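Local coordinates for putative iron-uptake ABC transport system,periplasmic iron-binding protein (Campylobacter jejuni, PDB 3E13) that binds ferric iron in the periplasm and probably delivers it to an ABC transporter for iron uptake, at residues Y108-Y122 with S218-H232. Sequence-based numbering, arbitrary orientation.
Sequences YNKNTNIDISKMKNY and SLGIIFPNQDNRGTH
Tyr122 lays one ring face on Pro224, whose CB stands 3.6 Å from the ring centroid in a CH-pi contact, while its hydroxyl reaches past the proline to the backbone of His232. There Tyr122 OH accepts from His232 N (2.9 Å), and a further hydrogen bond to the carbonyl of Arg104 grips the same buried oxygen. At the other end of the residue, Tyr122 N donates to Asn225 OD1 (2.9 Å); Asn225 CG lies anti to its own carbonyl carbon (chi1 -67°), which turns the amide toward this N-H. Asn225 N in turn makes a nearly straight bond to Lys120 O (2.8 Å, 176°).

These loops follow on from a short antiparallel pairing in the mixed sheet of this periplasmic binding-protein fold, where the end of strand 97-109 runs beside strand 219-222. Tyr108 and Gly220 form its hydrogen-bonded pair, and the tyrosine ring folds back over the glycine CA (chi1 62°). Ile116 CG2 covers the opposite ring face, and Ile222 CD1 packs against Ile116 CB and Met119 CG, 4.0 Å from each.

Away from this close packing of Tyr108, Ile116, Met119 and Ile222, the margin is looser and wetter. One water joins Tyr108 OH, in the plane of the ring, to Ile221 O; the extended Lys110 chain runs along Leu219 O, and two waters link its NZ to that carbonyl. On the solvent side, Lys120 NZ and Asp227 OD2 remain 5.6 Å apart, too far for direct contact.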
loop_
_atom_site.group_PDB
_atom_site.type_symbol
_atom_site.label_atom_id
_atom_site.label_comp_id
_atom_site.label_asym_id
_atom_site.label_seq_id
_atom_site.Cartn_x
_atom_site.Cartn_y
_atom_site.Cartn_z
ATOM N N TYR A 108 -7.640 11.775 -11.871
ATOM C CA TYR A 108 -7.901 13.097 -12.482
ATOM C C TYR A 108 -9.229 13.654 -11.951
ATOM O O TYR A 108 -9.977 12.934 -11.299
ATOM C CB TYR A 108 -7.899 13.023 -13.996
ATOM C CG TYR A 108 -8.962 12.130 -14.563
ATOM C CD1 TYR A 108 -10.146 12.654 -15.046
ATOM C CD2 TYR A 108 -8.777 10.766 -14.633
ATOM C CE1 TYR A 108 -11.117 11.822 -15.563
ATOM C CE2 TYR A 108 -9.741 9.939 -15.167
ATOM C CZ TYR A 108 -10.926 10.479 -15.592
ATOM O OH TYR A 108 -11.928 9.656 -16.132
ATOM N N ASN A 109 -9.519 14.917 -12.264
ATOM C CA ASN A 109 -10.775 15.545 -11.861
ATOM C C ASN A 109 -11.827 15.310 -12.946
ATOM O O ASN A 109 -11.788 15.915 -14.030
ATOM C CB ASN A 109 -10.551 17.048 -11.627
ATOM C CG ASN A 109 -11.687 17.700 -10.889
ATOM O OD1 ASN A 109 -11.480 18.491 -9.922
ATOM N ND2 ASN A 109 -12.877 17.408 -11.306
ATOM N N LYS A 110 -12.747 14.398 -12.676
ATOM C CA LYS A 110 -13.750 14.021 -13.652
ATOM C C LYS A 110 -14.880 15.072 -13.779
ATOM O O LYS A 110 -15.799 14.904 -14.600
ATOM C CB LYS A 110 -14.257 12.615 -13.335
ATOM C CG LYS A 110 -15.177 12.561 -12.186
ATOM C CD LYS A 110 -15.675 11.143 -11.908
ATOM C CE LYS A 110 -16.413 11.033 -10.646
ATOM N NZ LYS A 110 -17.030 9.638 -10.398
ATOM N N ASN A 111 -14.832 16.124 -12.951
ATOM C CA ASN A 111 -15.705 17.277 -13.101
ATOM C C ASN A 111 -15.057 18.382 -13.916
ATOM O O ASN A 111 -15.531 19.511 -13.932
ATOM C CB ASN A 111 -16.264 17.718 -11.735
ATOM C CG ASN A 111 -17.085 16.607 -11.078
ATOM O OD1 ASN A 111 -17.729 15.774 -11.783
ATOM N ND2 ASN A 111 -17.083 16.569 -9.765
ATOM N N THR A 112 -13.990 18.032 -14.652
ATOM C CA THR A 112 -13.401 18.872 -15.679
ATOM C C THR A 112 -13.343 18.109 -16.983
ATOM O O THR A 112 -13.472 16.856 -17.013
ATOM C CB THR A 112 -11.969 19.309 -15.316
ATOM O OG1 THR A 112 -11.092 18.174 -15.340
ATOM C CG2 THR A 112 -11.904 19.893 -13.942
ATOM N N ASN A 113 -13.192 18.887 -18.055
ATOM C CA ASN A 113 -12.881 18.365 -19.362
ATOM C C ASN A 113 -11.390 18.309 -19.348
ATOM O O ASN A 113 -10.727 19.349 -19.169
ATOM C CB ASN A 113 -13.356 19.275 -20.481
ATOM C CG ASN A 113 -14.855 19.459 -20.472
ATOM O OD1 ASN A 113 -15.604 18.489 -20.359
ATOM N ND2 ASN A 113 -15.301 20.711 -20.649
ATOM N N ILE A 114 -10.870 17.096 -19.321
ATOM C CA ILE A 114 -9.416 16.878 -19.303
ATOM C C ILE A 114 -9.143 15.782 -20.282
ATOM O O ILE A 114 -9.821 14.761 -20.299
ATOM C CB ILE A 114 -8.853 16.550 -17.885
ATOM C CG1 ILE A 114 -7.365 16.212 -18.018
ATOM C CG2 ILE A 114 -9.680 15.449 -17.172
ATOM C CD1 ILE A 114 -6.601 16.223 -16.761
ATOM N N ASP A 115 -8.144 16.007 -21.123
ATOM C CA ASP A 115 -7.706 15.038 -22.099
ATOM C C ASP A 115 -6.762 14.059 -21.360
ATOM O O ASP A 115 -5.715 14.442 -20.839
ATOM C CB ASP A 115 -6.964 15.782 -23.225
ATOM C CG ASP A 115 -6.532 14.882 -24.326
ATOM O OD1 ASP A 115 -6.761 13.660 -24.244
ATOM O OD2 ASP A 115 -5.946 15.320 -25.346
ATOM N N ILE A 116 -7.197 12.823 -21.231
ATOM C CA ILE A 116 -6.394 11.787 -20.589
ATOM C C ILE A 116 -5.858 10.800 -21.640
ATOM O O ILE A 116 -5.257 9.780 -21.297
ATOM C CB ILE A 116 -7.238 11.057 -19.514
ATOM C CG1 ILE A 116 -8.441 10.311 -20.111
ATOM C CG2 ILE A 116 -7.719 12.033 -18.463
ATOM C CD1 ILE A 116 -9.138 9.310 -19.136
ATOM N N SER A 117 -6.044 11.101 -22.926
ATOM C CA SER A 117 -5.595 10.188 -23.978
ATOM C C SER A 117 -4.090 9.932 -23.974
ATOM O O SER A 117 -3.659 8.886 -24.482
ATOM C CB SER A 117 -6.003 10.709 -25.365
ATOM O OG SER A 117 -5.293 11.901 -25.655
ATOM N N LYS A 118 -3.297 10.856 -23.428
ATOM C CA LYS A 118 -1.815 10.738 -23.417
ATOM C C LYS A 118 -1.266 10.447 -22.016
ATOM O O LYS A 118 -0.051 10.410 -21.818
ATOM C CB LYS A 118 -1.135 12.003 -23.951
ATOM C CG LYS A 118 -1.650 12.496 -25.306
ATOM C CD LYS A 118 -1.490 11.475 -26.395
ATOM C CE LYS A 118 -1.780 12.104 -27.791
ATOM N NZ LYS A 118 -3.281 12.120 -28.006
ATOM N N MET A 119 -2.152 10.157 -21.074
ATOM C CA MET A 119 -1.720 9.771 -19.740
ATOM C C MET A 119 -2.208 8.327 -19.508
ATOM O O MET A 119 -3.217 8.090 -18.863
ATOM C CB MET A 119 -2.280 10.736 -18.706
ATOM C CG MET A 119 -1.855 10.424 -17.238
ATOM S SD MET A 119 -0.104 10.435 -16.957
ATOM C CE MET A 119 0.222 12.214 -16.810
ATOM N N LYS A 120 -1.514 7.387 -20.117
ATOM C CA LYS A 120 -1.944 5.996 -20.175
ATOM C C LYS A 120 -1.054 5.012 -19.336
ATOM O O LYS A 120 -1.563 4.069 -18.797
ATOM C CB LYS A 120 -1.961 5.529 -21.641
ATOM C CG LYS A 120 -3.004 6.199 -22.514
ATOM C CD LYS A 120 -4.328 5.548 -22.329
ATOM C CE LYS A 120 -5.459 6.265 -23.094
ATOM N NZ LYS A 120 -6.768 5.697 -22.636
ATOM N N ASN A 121 0.252 5.295 -19.231
ATOM C CA ASN A 121 1.231 4.437 -18.600
ATOM C C ASN A 121 1.991 5.223 -17.539
ATOM O O ASN A 121 2.040 6.434 -17.620
ATOM C CB ASN A 121 2.236 3.980 -19.662
ATOM C CG ASN A 121 1.552 3.220 -20.802
ATOM O OD1 ASN A 121 0.795 2.286 -20.560
ATOM N ND2 ASN A 121 1.795 3.641 -22.054
ATOM N N TYR A 122 2.594 4.524 -16.598
ATOM C CA TYR A 122 3.451 5.169 -15.567
ATOM C C TYR A 122 4.450 6.068 -16.221
ATOM O O TYR A 122 4.686 7.163 -15.704
ATOM C CB TYR A 122 4.100 4.171 -14.588
ATOM C CG TYR A 122 3.061 3.451 -13.762
ATOM C CD1 TYR A 122 2.739 2.132 -14.021
ATOM C CD2 TYR A 122 2.312 4.135 -12.784
ATOM C CE1 TYR A 122 1.737 1.470 -13.293
ATOM C CE2 TYR A 122 1.308 3.497 -12.052
ATOM C CZ TYR A 122 1.050 2.135 -12.300
ATOM O OH TYR A 122 0.029 1.537 -11.663
ATOM N N SER A 218 -15.006 14.002 -6.883
ATOM C CA SER A 218 -14.423 14.622 -8.039
ATOM C C SER A 218 -13.443 13.745 -8.805
ATOM O O SER A 218 -13.005 14.125 -9.870
ATOM C CB SER A 218 -13.747 15.932 -7.620
ATOM O OG SER A 218 -12.463 15.700 -7.013
ATOM N N LEU A 219 -13.070 12.589 -8.237
ATOM C CA LEU A 219 -11.979 11.770 -8.795
ATOM C C LEU A 219 -12.406 10.745 -9.821
ATOM O O LEU A 219 -13.288 9.926 -9.544
ATOM C CB LEU A 219 -11.167 11.121 -7.693
ATOM C CG LEU A 219 -10.655 12.106 -6.634
ATOM C CD1 LEU A 219 -10.026 11.299 -5.459
ATOM C CD2 LEU A 219 -9.695 13.072 -7.166
ATOM N N GLY A 220 -11.772 10.798 -10.997
ATOM C CA GLY A 220 -11.764 9.699 -11.942
ATOM C C GLY A 220 -10.453 8.896 -11.873
ATOM O O GLY A 220 -9.422 9.431 -11.513
ATOM N N ILE A 221 -10.506 7.630 -12.266
ATOM C CA ILE A 221 -9.346 6.747 -12.184
ATOM C C ILE A 221 -8.842 6.426 -13.575
ATOM O O ILE A 221 -9.606 5.951 -14.429
ATOM C CB ILE A 221 -9.720 5.426 -11.498
ATOM C CG1 ILE A 221 -10.202 5.706 -10.066
ATOM C CG2 ILE A 221 -8.518 4.438 -11.582
ATOM C CD1 ILE A 221 -10.657 4.408 -9.287
ATOM N N ILE A 222 -7.546 6.588 -13.765
ATOM C CA ILE A 222 -6.810 5.899 -14.834
ATOM C C ILE A 222 -6.107 4.708 -14.225
ATOM O O ILE A 222 -5.258 4.883 -13.366
ATOM C CB ILE A 222 -5.773 6.856 -15.467
ATOM C CG1 ILE A 222 -6.471 8.103 -16.063
ATOM C CG2 ILE A 222 -4.913 6.158 -16.469
ATOM C CD1 ILE A 222 -5.583 9.287 -16.319
ATOM N N PHE A 223 -6.430 3.511 -14.666
ATOM C CA PHE A 223 -5.631 2.339 -14.341
ATOM C C PHE A 223 -4.438 2.278 -15.300
ATOM O O PHE A 223 -4.625 2.029 -16.491
ATOM C CB PHE A 223 -6.501 1.096 -14.485
ATOM C CG PHE A 223 -7.554 0.989 -13.412
ATOM C CD1 PHE A 223 -8.882 1.217 -13.694
ATOM C CD2 PHE A 223 -7.196 0.624 -12.126
ATOM C CE1 PHE A 223 -9.835 1.154 -12.690
ATOM C CE2 PHE A 223 -8.157 0.530 -11.121
ATOM C CZ PHE A 223 -9.472 0.808 -11.426
ATOM N N PRO A 224 -3.217 2.583 -14.854
ATOM C CA PRO A 224 -2.137 2.671 -15.816
ATOM C C PRO A 224 -1.797 1.342 -16.477
ATOM O O PRO A 224 -1.968 0.260 -15.907
ATOM C CB PRO A 224 -0.965 3.247 -14.996
ATOM C CG PRO A 224 -1.665 3.964 -13.863
ATOM C CD PRO A 224 -2.773 3.018 -13.525
ATOM N N ASN A 225 -1.300 1.485 -17.681
ATOM C CA ASN A 225 -0.669 0.421 -18.458
ATOM C C ASN A 225 -1.617 -0.662 -18.965
ATOM O O ASN A 225 -1.215 -1.819 -19.104
ATOM C CB ASN A 225 0.523 -0.166 -17.693
ATOM C CG ASN A 225 1.672 0.831 -17.527
ATOM O OD1 ASN A 225 1.540 1.797 -16.801
ATOM N ND2 ASN A 225 2.814 0.571 -18.197
ATOM N N GLN A 226 -2.870 -0.305 -19.170
ATOM C CA GLN A 226 -3.871 -1.253 -19.652
ATOM C C GLN A 226 -3.539 -1.810 -21.020
ATOM O O GLN A 226 -3.969 -2.927 -21.336
ATOM C CB GLN A 226 -5.257 -0.635 -19.652
ATOM C CG GLN A 226 -5.819 -0.311 -18.284
ATOM C CD GLN A 226 -5.765 -1.456 -17.361
ATOM O OE1 GLN A 226 -6.548 -2.419 -17.539
ATOM N NE2 GLN A 226 -4.814 -1.436 -16.383
ATOM N N ASP A 227 -2.787 -1.063 -21.816
ATOM C CA ASP A 227 -2.435 -1.545 -23.164
ATOM C C ASP A 227 -1.271 -2.519 -23.145
ATOM O O ASP A 227 -0.913 -3.079 -24.199
ATOM C CB ASP A 227 -2.116 -0.384 -24.118
ATOM C CG ASP A 227 -3.242 0.621 -24.246
ATOM O OD1 ASP A 227 -4.376 0.192 -24.456
ATOM O OD2 ASP A 227 -3.042 1.868 -24.143
ATOM N N ASN A 228 -0.662 -2.748 -21.967
ATOM C CA ASN A 228 0.532 -3.567 -21.912
ATOM C C ASN A 228 0.522 -4.412 -20.628
ATOM O O ASN A 228 -0.311 -5.301 -20.505
ATOM C CB ASN A 228 1.803 -2.726 -22.164
ATOM C CG ASN A 228 1.831 -1.408 -21.385
ATOM O OD1 ASN A 228 1.476 -0.311 -21.904
ATOM N ND2 ASN A 228 2.340 -1.495 -20.180
ATOM N N ARG A 229 1.382 -4.101 -19.660
ATOM C CA ARG A 229 1.609 -4.979 -18.523
ATOM C C ARG A 229 0.577 -4.920 -17.400
ATOM O O ARG A 229 0.515 -5.835 -16.568
ATOM C CB ARG A 229 3.017 -4.722 -17.973
ATOM C CG ARG A 229 3.252 -3.389 -17.279
ATOM C CD ARG A 229 4.552 -3.331 -16.564
ATOM N NE ARG A 229 4.828 -2.097 -15.838
ATOM C CZ ARG A 229 5.644 -1.142 -16.201
ATOM N NH1 ARG A 229 6.239 -1.169 -17.392
ATOM N NH2 ARG A 229 5.896 -0.145 -15.355
ATOM N N GLY A 230 -0.253 -3.874 -17.386
ATOM C CA GLY A 230 -1.242 -3.652 -16.346
ATOM C C GLY A 230 -0.727 -2.841 -15.168
ATOM O O GLY A 230 0.455 -2.444 -15.072
ATOM N N THR A 231 -1.665 -2.606 -14.261
ATOM C CA THR A 231 -1.506 -1.636 -13.197
ATOM C C THR A 231 -0.710 -2.233 -12.026
ATOM O O THR A 231 -0.822 -3.409 -11.670
ATOM C CB THR A 231 -2.959 -1.232 -12.779
ATOM O OG1 THR A 231 -3.583 -0.461 -13.842
ATOM C CG2 THR A 231 -2.956 -0.383 -11.479
ATOM N N HIS A 232 0.052 -1.353 -11.365
ATOM C CA HIS A 232 0.801 -1.678 -10.162
ATOM C C HIS A 232 -0.099 -2.042 -8.982
ATOM O O HIS A 232 -0.944 -1.280 -8.587
ATOM C CB HIS A 232 1.680 -0.495 -9.764
ATOM C CG HIS A 232 2.560 -0.768 -8.585
ATOM N ND1 HIS A 232 2.439 -0.122 -7.358
ATOM C CD2 HIS A 232 3.567 -1.645 -8.449
ATOM C CE1 HIS A 232 3.381 -0.580 -6.541
ATOM N NE2 HIS A 232 4.088 -1.489 -7.182
HETATM O O HOH W 1 -11.215 7.095 -16.367
HETATM O O HOH W 2 -15.320 9.286 -7.691
HETATM O O HOH W 3 -14.730 7.733 -10.614
HETATM O O HOH W 4 -3.931 2.648 -19.416
#